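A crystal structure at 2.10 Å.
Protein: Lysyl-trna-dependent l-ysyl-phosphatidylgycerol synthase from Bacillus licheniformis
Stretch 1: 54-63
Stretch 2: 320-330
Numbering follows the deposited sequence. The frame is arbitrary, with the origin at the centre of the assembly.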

# COMPACT_ATOMS: atom_id res chain seq x y z
N PHE A 54 3.13 7.67 11.76
CA PHE A 54 1.83 8.31 11.92
C PHE A 54 1.78 9.71 11.32
O PHE A 54 2.79 10.26 10.91
CB PHE A 54 1.47 8.38 13.41
CG PHE A 54 2.38 9.28 14.21
CD1 PHE A 54 3.60 8.82 14.67
CD2 PHE A 54 2.00 10.58 14.51
CE1 PHE A 54 4.44 9.64 15.41
CE2 PHE A 54 2.84 11.40 15.25
CZ PHE A 54 4.05 10.93 15.70
N ALA A 55 0.57 10.26 11.27
CA ALA A 55 0.36 11.63 10.83
C ALA A 55 -0.58 12.34 11.79
O ALA A 55 -1.47 11.71 12.37
CB ALA A 55 -0.19 11.66 9.41
N LYS A 56 -0.38 13.64 11.97
CA LYS A 56 -1.18 14.41 12.91
C LYS A 56 -2.31 15.16 12.20
O LYS A 56 -2.08 15.86 11.22
CB LYS A 56 -0.30 15.39 13.68
CG LYS A 56 -1.03 16.21 14.73
CD LYS A 56 -0.06 17.11 15.49
CE LYS A 56 -0.80 18.00 16.48
NZ LYS A 56 -1.76 18.91 15.80
N VAL A 57 -3.53 14.99 12.71
CA VAL A 57 -4.69 15.71 12.18
C VAL A 57 -5.44 16.38 13.32
O VAL A 57 -6.28 15.76 13.98
CB VAL A 57 -5.64 14.77 11.41
CG1 VAL A 57 -6.81 15.56 10.84
CG2 VAL A 57 -4.90 14.05 10.30
N GLY A 58 -5.14 17.65 13.56
CA GLY A 58 -5.73 18.37 14.67
C GLY A 58 -5.30 17.78 15.99
O GLY A 58 -4.11 17.72 16.30
N GLN A 59 -6.27 17.34 16.78
CA GLN A 59 -5.98 16.69 18.06
C GLN A 59 -6.07 15.18 17.93
O GLN A 59 -6.27 14.47 18.91
CB GLN A 59 -6.94 17.18 19.15
CG GLN A 59 -6.76 18.65 19.54
CD GLN A 59 -7.35 19.61 18.52
OE1 GLN A 59 -8.39 19.33 17.91
NE2 GLN A 59 -6.69 20.74 18.32
N ARG A 60 -5.91 14.68 16.70
CA ARG A 60 -6.02 13.25 16.45
C ARG A 60 -4.84 12.72 15.62
O ARG A 60 -4.49 13.29 14.59
CB ARG A 60 -7.34 12.93 15.73
CG ARG A 60 -8.57 13.41 16.49
CD ARG A 60 -9.86 13.02 15.80
NE ARG A 60 -11.02 13.63 16.43
CZ ARG A 60 -12.28 13.33 16.15
NH1 ARG A 60 -12.55 12.41 15.23
NH2 ARG A 60 -13.27 13.95 16.78
N LEU A 61 -4.23 11.64 16.10
CA LEU A 61 -3.10 11.02 15.41
C LEU A 61 -3.53 9.76 14.67
O LEU A 61 -4.18 8.89 15.25
CB LEU A 61 -1.99 10.70 16.41
CG LEU A 61 -1.44 11.83 17.27
CD1 LEU A 61 -0.46 11.29 18.30
CD2 LEU A 61 -0.77 12.89 16.41
N VAL A 62 -3.15 9.66 13.40
CA VAL A 62 -3.48 8.48 12.60
C VAL A 62 -2.24 7.64 12.31
O VAL A 62 -1.35 8.07 11.58
CB VAL A 62 -4.15 8.86 11.27
CG1 VAL A 62 -4.58 7.61 10.51
CG2 VAL A 62 -5.35 9.77 11.52
N VAL A 63 -2.19 6.44 12.88
CA VAL A 63 -1.07 5.53 12.68
C VAL A 63 -1.29 4.69 11.42
O VAL A 63 -2.38 4.18 11.18
CB VAL A 63 -0.88 4.60 13.89
CG1 VAL A 63 0.26 3.62 13.64
CG2 VAL A 63 -0.62 5.41 15.15
N PRO A 320 -17.91 7.26 11.44
CA PRO A 320 -18.03 7.94 10.14
C PRO A 320 -17.08 9.13 9.99
O PRO A 320 -16.52 9.33 8.91
CB PRO A 320 -19.49 8.41 10.13
CG PRO A 320 -20.19 7.47 11.02
CD PRO A 320 -19.22 7.16 12.12
N VAL A 321 -16.92 9.91 11.05
CA VAL A 321 -16.00 11.05 11.02
C VAL A 321 -14.56 10.58 10.85
O VAL A 321 -13.80 11.15 10.07
CB VAL A 321 -16.11 11.90 12.31
CG1 VAL A 321 -15.13 13.06 12.26
CG2 VAL A 321 -17.53 12.40 12.50
N THR A 322 -14.21 9.53 11.58
CA THR A 322 -12.87 8.95 11.53
C THR A 322 -12.47 8.57 10.11
O THR A 322 -11.35 8.84 9.68
CB THR A 322 -12.77 7.70 12.44
OG1 THR A 322 -13.06 8.07 13.79
CG2 THR A 322 -11.38 7.09 12.36
N MET A 323 -13.39 7.94 9.39
CA MET A 323 -13.14 7.53 8.01
C MET A 323 -12.91 8.73 7.10
O MET A 323 -12.07 8.68 6.20
CB MET A 323 -14.30 6.69 7.48
CG MET A 323 -14.41 5.31 8.10
SD MET A 323 -13.02 4.26 7.65
CE MET A 323 -13.15 4.25 5.87
N ILE A 324 -13.65 9.81 7.33
CA ILE A 324 -13.51 11.03 6.55
C ILE A 324 -12.15 11.68 6.77
O ILE A 324 -11.49 12.10 5.82
CB ILE A 324 -14.63 12.04 6.89
CG1 ILE A 324 -15.97 11.56 6.34
CG2 ILE A 324 -14.31 13.41 6.32
CD1 ILE A 324 -15.99 11.44 4.83
N LEU A 325 -11.73 11.74 8.03
CA LEU A 325 -10.44 12.33 8.38
C LEU A 325 -9.29 11.58 7.72
O LEU A 325 -8.34 12.20 7.21
CB LEU A 325 -10.25 12.34 9.90
CG LEU A 325 -11.28 13.11 10.72
CD1 LEU A 325 -11.03 12.94 12.21
CD2 LEU A 325 -11.29 14.58 10.34
N VAL A 326 -9.37 10.26 7.71
CA VAL A 326 -8.35 9.42 7.09
C VAL A 326 -8.38 9.57 5.57
O VAL A 326 -7.34 9.65 4.93
CB VAL A 326 -8.54 7.93 7.47
CG1 VAL A 326 -7.56 7.06 6.71
CG2 VAL A 326 -8.37 7.75 8.97
N THR A 327 -9.59 9.62 5.01
CA THR A 327 -9.76 9.80 3.57
C THR A 327 -9.13 11.11 3.11
O THR A 327 -8.43 11.15 2.10
CB THR A 327 -11.24 9.78 3.17
OG1 THR A 327 -11.81 8.50 3.51
CG2 THR A 327 -11.40 10.01 1.68
N ARG A 328 -9.38 12.18 3.85
CA ARG A 328 -8.81 13.48 3.52
C ARG A 328 -7.30 13.49 3.73
O ARG A 328 -6.57 14.19 3.02
CB ARG A 328 -9.46 14.59 4.34
CG ARG A 328 -10.87 14.94 3.89
CD ARG A 328 -11.49 16.02 4.76
NE ARG A 328 -10.75 17.28 4.72
CZ ARG A 328 -10.98 18.25 3.83
NH1 ARG A 328 -11.92 18.10 2.91
NH2 ARG A 328 -10.26 19.36 3.86
N LEU A 329 -6.84 12.72 4.71
CA LEU A 329 -5.41 12.58 4.97
C LEU A 329 -4.70 11.94 3.78
O LEU A 329 -3.60 12.34 3.40
CB LEU A 329 -5.17 11.77 6.24
CG LEU A 329 -3.71 11.45 6.58
CD1 LEU A 329 -2.91 12.73 6.77
CD2 LEU A 329 -3.63 10.58 7.83
N ILE A 330 -5.35 10.93 3.20
CA ILE A 330 -4.85 10.29 2.00
C ILE A 330 -4.88 11.29 0.84
O ILE A 330 -4.04 11.23 -0.06
CB ILE A 330 -5.67 9.03 1.65
CG1 ILE A 330 -5.60 8.02 2.81
CG2 ILE A 330 -5.18 8.38 0.37
CD1 ILE A 330 -6.47 6.80 2.61

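A β-hairpin (strands 54-57 and 60-63) packs against helix 320-330 through apolar side chains from A55, V57 and V62 and through the long side chain of R60; no hydrogen bond crosses between the two stretches, and the axes of strand 60-63 and the helix cross at -68°. F54 takes no part, its ring leading away from the helix. A55 points toward the helix, and its CB lies 3.9 Å from CD2 of L329. K56, next along the strand, points away; its extended side chain returns to the hairpin's own turn, where NZ donates a 2.7 Å hydrogen bond to O of G58. V57 again points toward the helix, its CG2 4.3 Å from CD1 of L329. The type II' turn from V57 to R60 carries G58 at positive phi, a conformation that favours glycine, and is closed by paired backbone hydrogen bonds, V57 N to R60 O (2.7 Å) and R60 N to V57 O (2.9 Å). R60 brings NH1 to 3.4 Å from CD1 of L325 and 4.0 Å from CG1 of V321, by van der Waals packing alone. V62, paired with A55 by backbone hydrogen bonds, sets CB 3.9 Å from CD2 of L329 and CG1 4.1 Å from CG2 of V326. A55, V57 and V62 thus share the hairpin face turned to the helix and meet on L329, the residue most covered in the contact; V63 points away.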